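Long-range contact in 6-phospho-beta-glucosidase BglT (Thermotoga maritima, PDB 1UP7), which hydrolyses cellobiose 6'-phosphate to glucose 6-phosphate and glucose, with NAD+ and a manganese ion as cofactors: residues P143-L155 against K365-K377. Numbering follows the deposited sequence.
Sequences PSGHITEFVRNYL and KMYERLTIEAYLK
E149 takes a salt bridge at each carboxylate oxygen. E149 OE1 receives K365 NZ at 2.9 Å, from above the carboxylate plane. E149 OE2 receives R369 NH1 at 2.9 Å in a nearly straight bond. R369 NH1 comes on the syn side but tilted out of the carboxylate plane, while the bond lies in the guanidinium plane. N153 ND2 reaches the same OE2 from the opposite face. K365 NZ also bridges to the syn lone pair of E368 OE1 at 2.6 Å. Outside the segments, V333 N donates to E149 OE1, and D331 forms a salt bridge with R369 NH2.

H146 carries the second polar link. With CG anti to the backbone N (chi1 -166°), its ring lies alongside the E368 side chain, pointing the other way. E368 CG makes a CH-pi contact over the H146 ring face, 3.7 Å from the centroid. H146 NE2 donates to E368 O at 2.9 Å, in a bent bond (139°). That oxygen also accepts the helical I372 N, from its other face.

I372 fills the apolar centre. I372 CG2 lies over the middle of the Y154 ring, 3.5 Å from the centroid. I372 CD1 packs on F150 CB at 3.7 Å. L376 CD1 meets Y154 CD2, also at 3.7 Å.

Helices 144-155 and 365-376 cross at -61°, knobs into holes, joining the NAD-binding Rossmann part to the C-terminal domain. E149 and E368 lie close, and the shared K365 probably offsets their like charges. The bond to E368 O implies a proton on H146 NE2, while ND1 is tied to Y367 OH through a water.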
ATOM      1  N   PRO A 143      19.397 -19.763  10.557  1.00 19.36           N
ATOM      2  CA  PRO A 143      19.451 -18.655   9.597  1.00 18.86           C
ATOM      3  C   PRO A 143      18.907 -17.378  10.214  1.00 18.71           C
ATOM      4  O   PRO A 143      17.752 -17.299  10.641  1.00 18.28           O
ATOM      5  CB  PRO A 143      18.564 -19.141   8.443  1.00 17.94           C
ATOM      6  CG  PRO A 143      17.591 -20.028   9.048  1.00 19.24           C
ATOM      7  CD  PRO A 143      18.196 -20.601  10.342  1.00 19.81           C
ATOM      8  N   SER A 144      19.767 -16.374  10.235  1.00 18.68           N
ATOM      9  CA  SER A 144      19.533 -15.185  11.040  1.00 18.41           C
ATOM     10  C   SER A 144      18.363 -14.325  10.564  1.00 18.34           C
ATOM     11  O   SER A 144      17.607 -13.854  11.410  1.00 18.53           O
ATOM     12  CB  SER A 144      20.843 -14.374  11.154  1.00 17.88           C
ATOM     13  OG  SER A 144      20.659 -13.233  11.959  1.00 17.43           O
ATOM     14  N   GLY A 145      18.254 -14.087   9.241  1.00 17.96           N
ATOM     15  CA  GLY A 145      17.203 -13.257   8.680  1.00 17.50           C
ATOM     16  C   GLY A 145      15.838 -13.922   8.846  1.00 17.91           C
ATOM     17  O   GLY A 145      14.832 -13.244   9.130  1.00 17.70           O
ATOM     18  N   HIS A 146      15.814 -15.243   8.673  1.00 17.07           N
ATOM     19  CA  HIS A 146      14.592 -16.026   8.788  1.00 17.66           C
ATOM     20  C   HIS A 146      14.071 -16.032  10.239  1.00 17.71           C
ATOM     21  O   HIS A 146      12.866 -15.911  10.498  1.00 17.61           O
ATOM     22  CB  HIS A 146      14.832 -17.451   8.299  1.00 17.18           C
ATOM     23  CG  HIS A 146      13.583 -18.246   8.066  1.00 17.44           C
ATOM     24  ND1 HIS A 146      13.610 -19.495   7.481  1.00 15.63           N
ATOM     25  CD2 HIS A 146      12.275 -17.987   8.345  1.00 16.14           C
ATOM     26  CE1 HIS A 146      12.378 -19.978   7.419  1.00 14.71           C
ATOM     27  NE2 HIS A 146      11.550 -19.080   7.924  1.00 15.43           N
ATOM     28  N   ILE A 147      14.997 -16.143  11.181  1.00 17.72           N
ATOM     29  CA  ILE A 147      14.661 -16.113  12.588  1.00 16.96           C
ATOM     30  C   ILE A 147      14.158 -14.738  12.965  1.00 17.18           C
ATOM     31  O   ILE A 147      13.220 -14.613  13.723  1.00 17.21           O
ATOM     32  CB  ILE A 147      15.876 -16.607  13.449  1.00 17.42           C
ATOM     33  CG1 ILE A 147      16.067 -18.108  13.225  1.00 15.61           C
ATOM     34  CG2 ILE A 147      15.644 -16.342  14.990  1.00 15.61           C
ATOM     35  CD1 ILE A 147      17.414 -18.634  13.628  1.00 15.80           C
ATOM     36  N   THR A 148      14.735 -13.693  12.380  1.00 17.65           N
ATOM     37  CA  THR A 148      14.228 -12.344  12.640  1.00 17.10           C
ATOM     38  C   THR A 148      12.827 -12.173  12.109  1.00 17.55           C
ATOM     39  O   THR A 148      11.999 -11.585  12.796  1.00 17.64           O
ATOM     40  CB  THR A 148      15.159 -11.270  12.020  1.00 17.90           C
ATOM     41  OG1 THR A 148      16.482 -11.494  12.483  1.00 15.34           O
ATOM     42  CG2 THR A 148      14.846  -9.912  12.534  1.00 14.12           C
ATOM     43  N   GLU A 149      12.551 -12.673  10.893  1.00 17.63           N
ATOM     44  CA  GLU A 149      11.192 -12.643  10.348  1.00 17.83           C
ATOM     45  C   GLU A 149      10.246 -13.285  11.363  1.00 18.00           C
ATOM     46  O   GLU A 149       9.185 -12.766  11.667  1.00 17.82           O
ATOM     47  CB  GLU A 149      11.096 -13.406   9.025  1.00 17.06           C
ATOM     48  CG  GLU A 149       9.679 -13.562   8.450  1.00 17.81           C
ATOM     49  CD  GLU A 149       9.024 -12.244   8.025  1.00 18.71           C
ATOM     50  OE1 GLU A 149       9.721 -11.341   7.531  1.00 17.59           O
ATOM     51  OE2 GLU A 149       7.796 -12.114   8.176  1.00 19.56           O
ATOM     52  N   PHE A 150      10.661 -14.429  11.883  1.00 17.83           N
ATOM     53  CA  PHE A 150       9.857 -15.173  12.825  1.00 17.88           C
ATOM     54  C   PHE A 150       9.617 -14.405  14.140  1.00 18.30           C
ATOM     55  O   PHE A 150       8.455 -14.274  14.580  1.00 18.16           O
ATOM     56  CB  PHE A 150      10.519 -16.523  13.073  1.00 17.95           C
ATOM     57  CG  PHE A 150       9.915 -17.329  14.187  1.00 16.69           C
ATOM     58  CD1 PHE A 150       8.617 -17.829  14.085  1.00 17.38           C
ATOM     59  CD2 PHE A 150      10.680 -17.640  15.315  1.00 14.69           C
ATOM     60  CE1 PHE A 150       8.067 -18.636  15.111  1.00 17.46           C
ATOM     61  CE2 PHE A 150      10.160 -18.419  16.332  1.00 15.19           C
ATOM     62  CZ  PHE A 150       8.849 -18.937  16.234  1.00 16.11           C
ATOM     63  N   VAL A 151      10.685 -13.881  14.744  1.00 17.93           N
ATOM     64  CA  VAL A 151      10.546 -13.145  15.986  1.00 18.01           C
ATOM     65  C   VAL A 151       9.797 -11.811  15.841  1.00 18.70           C
ATOM     66  O   VAL A 151       8.910 -11.509  16.662  1.00 19.08           O
ATOM     67  CB  VAL A 151      11.880 -12.883  16.687  1.00 18.41           C
ATOM     68  CG1 VAL A 151      11.634 -12.063  17.991  1.00 16.90           C
ATOM     69  CG2 VAL A 151      12.615 -14.203  16.979  1.00 17.26           C
ATOM     70  N   ARG A 152      10.124 -11.029  14.824  1.00 18.33           N
ATOM     71  CA  ARG A 152       9.456  -9.731  14.630  1.00 18.61           C
ATOM     72  C   ARG A 152       7.983  -9.857  14.258  1.00 18.70           C
ATOM     73  O   ARG A 152       7.146  -9.117  14.781  1.00 18.63           O
ATOM     74  CB  ARG A 152      10.162  -8.913  13.548  1.00 17.42           C
ATOM     75  CG  ARG A 152      11.531  -8.443  13.960  1.00 18.15           C
ATOM     76  CD  ARG A 152      11.554  -7.552  15.187  1.00 17.47           C
ATOM     77  NE  ARG A 152      10.605  -6.447  15.084  1.00 19.16           N
ATOM     78  CZ  ARG A 152      10.865  -5.270  14.513  1.00 19.96           C
ATOM     79  NH1 ARG A 152      12.038  -5.009  13.957  1.00 16.36           N
ATOM     80  NH2 ARG A 152       9.931  -4.348  14.489  1.00 20.59           N
ATOM     81  N   ASN A 153       7.671 -10.795  13.361  1.00 18.50           N
ATOM     82  CA  ASN A 153       6.337 -10.850  12.773  1.00 18.68           C
ATOM     83  C   ASN A 153       5.394 -11.896  13.345  1.00 18.34           C
ATOM     84  O   ASN A 153       4.195 -11.827  13.137  1.00 18.67           O
ATOM     85  CB  ASN A 153       6.455 -10.958  11.240  1.00 18.49           C
ATOM     86  CG  ASN A 153       6.934  -9.650  10.619  1.00 18.10           C
ATOM     87  OD1 ASN A 153       6.709  -8.576  11.180  1.00 17.25           O
ATOM     88  ND2 ASN A 153       7.607  -9.737   9.481  1.00 19.13           N
ATOM     89  N   TYR A 154       5.924 -12.872  14.065  1.00 18.17           N
ATOM     90  CA  TYR A 154       5.076 -13.922  14.611  1.00 18.24           C
ATOM     91  C   TYR A 154       5.135 -13.954  16.138  1.00 18.64           C
ATOM     92  O   TYR A 154       4.106 -14.041  16.767  1.00 18.68           O
ATOM     93  CB  TYR A 154       5.403 -15.278  13.988  1.00 18.50           C
ATOM     94  CG  TYR A 154       5.139 -15.304  12.498  1.00 18.31           C
ATOM     95  CD1 TYR A 154       6.064 -14.756  11.614  1.00 15.10           C
ATOM     96  CD2 TYR A 154       3.930 -15.825  11.982  1.00 16.42           C
ATOM     97  CE1 TYR A 154       5.834 -14.744  10.251  1.00 19.45           C
ATOM     98  CE2 TYR A 154       3.687 -15.813  10.615  1.00 17.64           C
ATOM     99  CZ  TYR A 154       4.648 -15.273   9.762  1.00 20.86           C
ATOM    100  OH  TYR A 154       4.470 -15.273   8.415  1.00 23.92           O
ATOM    101  N   LEU A 155       6.331 -13.843  16.742  1.00 18.93           N
ATOM    102  CA  LEU A 155       6.392 -13.640  18.208  1.00 18.81           C
ATOM    103  C   LEU A 155       6.154 -12.178  18.595  1.00 19.35           C
ATOM    104  O   LEU A 155       5.819 -11.888  19.733  1.00 19.12           O
ATOM    105  CB  LEU A 155       7.699 -14.143  18.809  1.00 18.11           C
ATOM    106  CG  LEU A 155       8.183 -15.522  18.325  1.00 19.19           C
ATOM    107  CD1 LEU A 155       9.468 -15.841  19.037  1.00 17.96           C
ATOM    108  CD2 LEU A 155       7.142 -16.663  18.543  1.00 16.29           C
ATOM    109  N   LYS A 365      11.070 -14.826   0.670  1.00 18.17           N
ATOM    110  CA  LYS A 365      10.217 -14.355   1.762  1.00 17.51           C
ATOM    111  C   LYS A 365       8.939 -15.221   1.898  1.00 17.99           C
ATOM    112  O   LYS A 365       8.479 -15.517   3.037  1.00 17.84           O
ATOM    113  CB  LYS A 365       9.903 -12.861   1.626  1.00 16.16           C
ATOM    114  CG  LYS A 365       8.955 -12.270   2.684  1.00 16.70           C
ATOM    115  CD  LYS A 365       9.524 -12.267   4.143  1.00 15.50           C
ATOM    116  CE  LYS A 365      10.861 -11.492   4.224  1.00 16.47           C
ATOM    117  NZ  LYS A 365      11.700 -11.756   5.444  1.00 16.61           N
ATOM    118  N   MET A 366       8.358 -15.621   0.760  1.00 17.56           N
ATOM    119  CA  MET A 366       7.149 -16.452   0.802  1.00 17.66           C
ATOM    120  C   MET A 366       7.514 -17.805   1.417  1.00 17.43           C
ATOM    121  O   MET A 366       6.804 -18.354   2.229  1.00 17.27           O
ATOM    122  CB  MET A 366       6.536 -16.599  -0.602  1.00 17.04           C
ATOM    123  CG  MET A 366       6.020 -15.287  -1.200  1.00 15.32           C
ATOM    124  SD  MET A 366       4.695 -14.563  -0.168  1.00 18.59           S
ATOM    125  CE  MET A 366       5.604 -13.401   0.858  1.00 13.59           C
ATOM    126  N   TYR A 367       8.648 -18.323   1.007  1.00 17.28           N
ATOM    127  CA  TYR A 367       9.134 -19.556   1.530  1.00 17.32           C
ATOM    128  C   TYR A 367       9.341 -19.434   3.061  1.00 17.78           C
ATOM    129  O   TYR A 367       8.975 -20.346   3.802  1.00 17.86           O
ATOM    130  CB  TYR A 367      10.447 -19.947   0.824  1.00 16.51           C
ATOM    131  CG  TYR A 367      11.358 -20.642   1.782  1.00 16.84           C
ATOM    132  CD1 TYR A 367      11.196 -21.996   2.024  1.00 15.14           C
ATOM    133  CD2 TYR A 367      12.329 -19.925   2.527  1.00 16.32           C
ATOM    134  CE1 TYR A 367      11.995 -22.650   2.907  1.00 17.11           C
ATOM    135  CE2 TYR A 367      13.139 -20.577   3.474  1.00 14.43           C
ATOM    136  CZ  TYR A 367      12.946 -21.953   3.659  1.00 16.95           C
ATOM    137  OH  TYR A 367      13.687 -22.697   4.567  1.00 15.61           O
ATOM    138  N   GLU A 368       9.915 -18.316   3.521  1.00 17.82           N
ATOM    139  CA  GLU A 368      10.150 -18.092   4.941  1.00 18.05           C
ATOM    140  C   GLU A 368       8.872 -18.178   5.760  1.00 18.54           C
ATOM    141  O   GLU A 368       8.853 -18.822   6.819  1.00 18.47           O
ATOM    142  CB  GLU A 368      10.828 -16.740   5.203  1.00 17.91           C
ATOM    143  CG  GLU A 368      12.328 -16.667   4.907  1.00 18.28           C
ATOM    144  CD  GLU A 368      12.894 -15.289   5.244  1.00 22.76           C
ATOM    145  OE1 GLU A 368      12.093 -14.311   5.346  1.00 24.36           O
ATOM    146  OE2 GLU A 368      14.134 -15.163   5.405  1.00 22.68           O
ATOM    147  N   ARG A 369       7.818 -17.508   5.293  1.00 18.93           N
ATOM    148  CA  ARG A 369       6.562 -17.460   6.035  1.00 19.32           C
ATOM    149  C   ARG A 369       5.846 -18.806   5.974  1.00 19.18           C
ATOM    150  O   ARG A 369       5.205 -19.202   6.962  1.00 19.47           O
ATOM    151  CB  ARG A 369       5.631 -16.279   5.646  1.00 19.11           C
ATOM    152  CG  ARG A 369       6.350 -14.983   5.283  1.00 21.15           C
ATOM    153  CD  ARG A 369       6.052 -13.722   6.067  1.00 19.99           C
ATOM    154  NE  ARG A 369       5.412 -12.753   5.210  1.00 23.62           N
ATOM    155  CZ  ARG A 369       5.496 -11.413   5.269  1.00 20.87           C
ATOM    156  NH1 ARG A 369       6.265 -10.783   6.124  1.00 17.88           N
ATOM    157  NH2 ARG A 369       4.794 -10.713   4.394  1.00 20.61           N
ATOM    158  N   LEU A 370       5.962 -19.519   4.853  1.00 18.81           N
ATOM    159  CA  LEU A 370       5.366 -20.846   4.763  1.00 18.65           C
ATOM    160  C   LEU A 370       6.064 -21.793   5.758  1.00 19.06           C
ATOM    161  O   LEU A 370       5.414 -22.647   6.382  1.00 19.18           O
ATOM    162  CB  LEU A 370       5.481 -21.420   3.343  1.00 18.67           C
ATOM    163  CG  LEU A 370       4.489 -20.878   2.294  1.00 19.04           C
ATOM    164  CD1 LEU A 370       4.915 -21.303   0.879  1.00 12.95           C
ATOM    165  CD2 LEU A 370       3.027 -21.300   2.618  1.00 12.96           C
ATOM    166  N   THR A 371       7.381 -21.654   5.895  1.00 18.38           N
ATOM    167  CA  THR A 371       8.100 -22.465   6.854  1.00 18.12           C
ATOM    168  C   THR A 371       7.641 -22.171   8.297  1.00 18.59           C
ATOM    169  O   THR A 371       7.393 -23.096   9.079  1.00 18.43           O
ATOM    170  CB  THR A 371       9.614 -22.273   6.679  1.00 17.82           C
ATOM    171  OG1 THR A 371      10.005 -22.743   5.370  1.00 17.11           O
ATOM    172  CG2 THR A 371      10.374 -23.176   7.634  1.00 14.61           C
ATOM    173  N   ILE A 372       7.515 -20.889   8.625  1.00 18.40           N
ATOM    174  CA  ILE A 372       7.085 -20.468   9.953  1.00 18.76           C
ATOM    175  C   ILE A 372       5.666 -20.980  10.228  1.00 19.51           C
ATOM    176  O   ILE A 372       5.369 -21.467  11.318  1.00 19.95           O
ATOM    177  CB  ILE A 372       7.148 -18.937  10.075  1.00 18.51           C
ATOM    178  CG1 ILE A 372       8.619 -18.476  10.236  1.00 16.68           C
ATOM    179  CG2 ILE A 372       6.286 -18.490  11.179  1.00 16.30           C
ATOM    180  CD1 ILE A 372       8.872 -17.036   9.758  1.00 14.37           C
ATOM    181  N   GLU A 373       4.810 -20.911   9.218  1.00 19.95           N
ATOM    182  CA  GLU A 373       3.430 -21.360   9.353  1.00 20.80           C
ATOM    183  C   GLU A 373       3.383 -22.883   9.615  1.00 20.47           C
ATOM    184  O   GLU A 373       2.652 -23.354  10.493  1.00 20.14           O
ATOM    185  CB  GLU A 373       2.595 -20.946   8.122  1.00 21.19           C
ATOM    186  CG  GLU A 373       2.062 -19.510   8.225  1.00 24.85           C
ATOM    187  CD  GLU A 373       1.830 -18.819   6.865  1.00 31.55           C
ATOM    188  OE1 GLU A 373       1.688 -19.516   5.805  1.00 31.01           O
ATOM    189  OE2 GLU A 373       1.797 -17.544   6.865  1.00 34.94           O
ATOM    190  N   ALA A 374       4.206 -23.635   8.887  1.00 19.87           N
ATOM    191  CA  ALA A 374       4.285 -25.079   9.090  1.00 19.45           C
ATOM    192  C   ALA A 374       4.717 -25.380  10.525  1.00 19.76           C
ATOM    193  O   ALA A 374       4.166 -26.272  11.163  1.00 19.65           O
ATOM    194  CB  ALA A 374       5.263 -25.718   8.113  1.00 18.42           C
ATOM    195  N   TYR A 375       5.686 -24.618  11.027  1.00 19.71           N
ATOM    196  CA  TYR A 375       6.192 -24.868  12.353  1.00 19.44           C
ATOM    197  C   TYR A 375       5.138 -24.513  13.404  1.00 19.55           C
ATOM    198  O   TYR A 375       4.910 -25.308  14.306  1.00 19.58           O
ATOM    199  CB  TYR A 375       7.542 -24.188  12.587  1.00 18.80           C
ATOM    200  CG  TYR A 375       7.791 -24.085  14.030  1.00 17.76           C
ATOM    201  CD1 TYR A 375       8.297 -25.163  14.725  1.00 19.01           C
ATOM    202  CD2 TYR A 375       7.445 -22.934  14.735  1.00 17.42           C
ATOM    203  CE1 TYR A 375       8.475 -25.098  16.092  1.00 19.11           C
ATOM    204  CE2 TYR A 375       7.617 -22.861  16.097  1.00 16.99           C
ATOM    205  CZ  TYR A 375       8.132 -23.946  16.755  1.00 18.78           C
ATOM    206  OH  TYR A 375       8.323 -23.912  18.090  1.00 22.87           O
ATOM    207  N   LEU A 376       4.473 -23.359  13.258  1.00 19.55           N
ATOM    208  CA  LEU A 376       3.478 -22.913  14.255  1.00 19.44           C
ATOM    209  C   LEU A 376       2.310 -23.866  14.349  1.00 19.92           C
ATOM    210  O   LEU A 376       1.733 -24.069  15.413  1.00 19.92           O
ATOM    211  CB  LEU A 376       2.973 -21.487  13.981  1.00 19.12           C
ATOM    212  CG  LEU A 376       4.028 -20.394  14.252  1.00 18.98           C
ATOM    213  CD1 LEU A 376       3.563 -19.057  13.735  1.00 16.79           C
ATOM    214  CD2 LEU A 376       4.349 -20.325  15.776  1.00 17.57           C
ATOM    215  N   LYS A 377       1.961 -24.495  13.235  1.00 20.33           N
ATOM    216  CA  LYS A 377       0.873 -25.448  13.276  1.00 20.79           C
ATOM    217  C   LYS A 377       1.389 -26.874  13.489  1.00 20.79           C
ATOM    218  O   LYS A 377       0.587 -27.807  13.498  1.00 20.42           O
ATOM    219  CB  LYS A 377       0.041 -25.349  12.002  1.00 21.36           C
ATOM    220  CG  LYS A 377      -1.176 -24.487  12.156  1.00 25.05           C
ATOM    221  CD  LYS A 377      -1.072 -23.278  11.250  1.00 31.24           C
ATOM    222  CE  LYS A 377      -2.238 -23.239  10.263  1.00 33.74           C
ATOM    223  NZ  LYS A 377      -3.418 -22.620  10.912  1.00 34.71           N
TER
HETATM  224  O   HOH W   1      14.398 -12.565   6.501  1.00 26.34           O
HETATM  225  O   HOH W   2      15.487 -21.162   6.219  1.00 25.83           O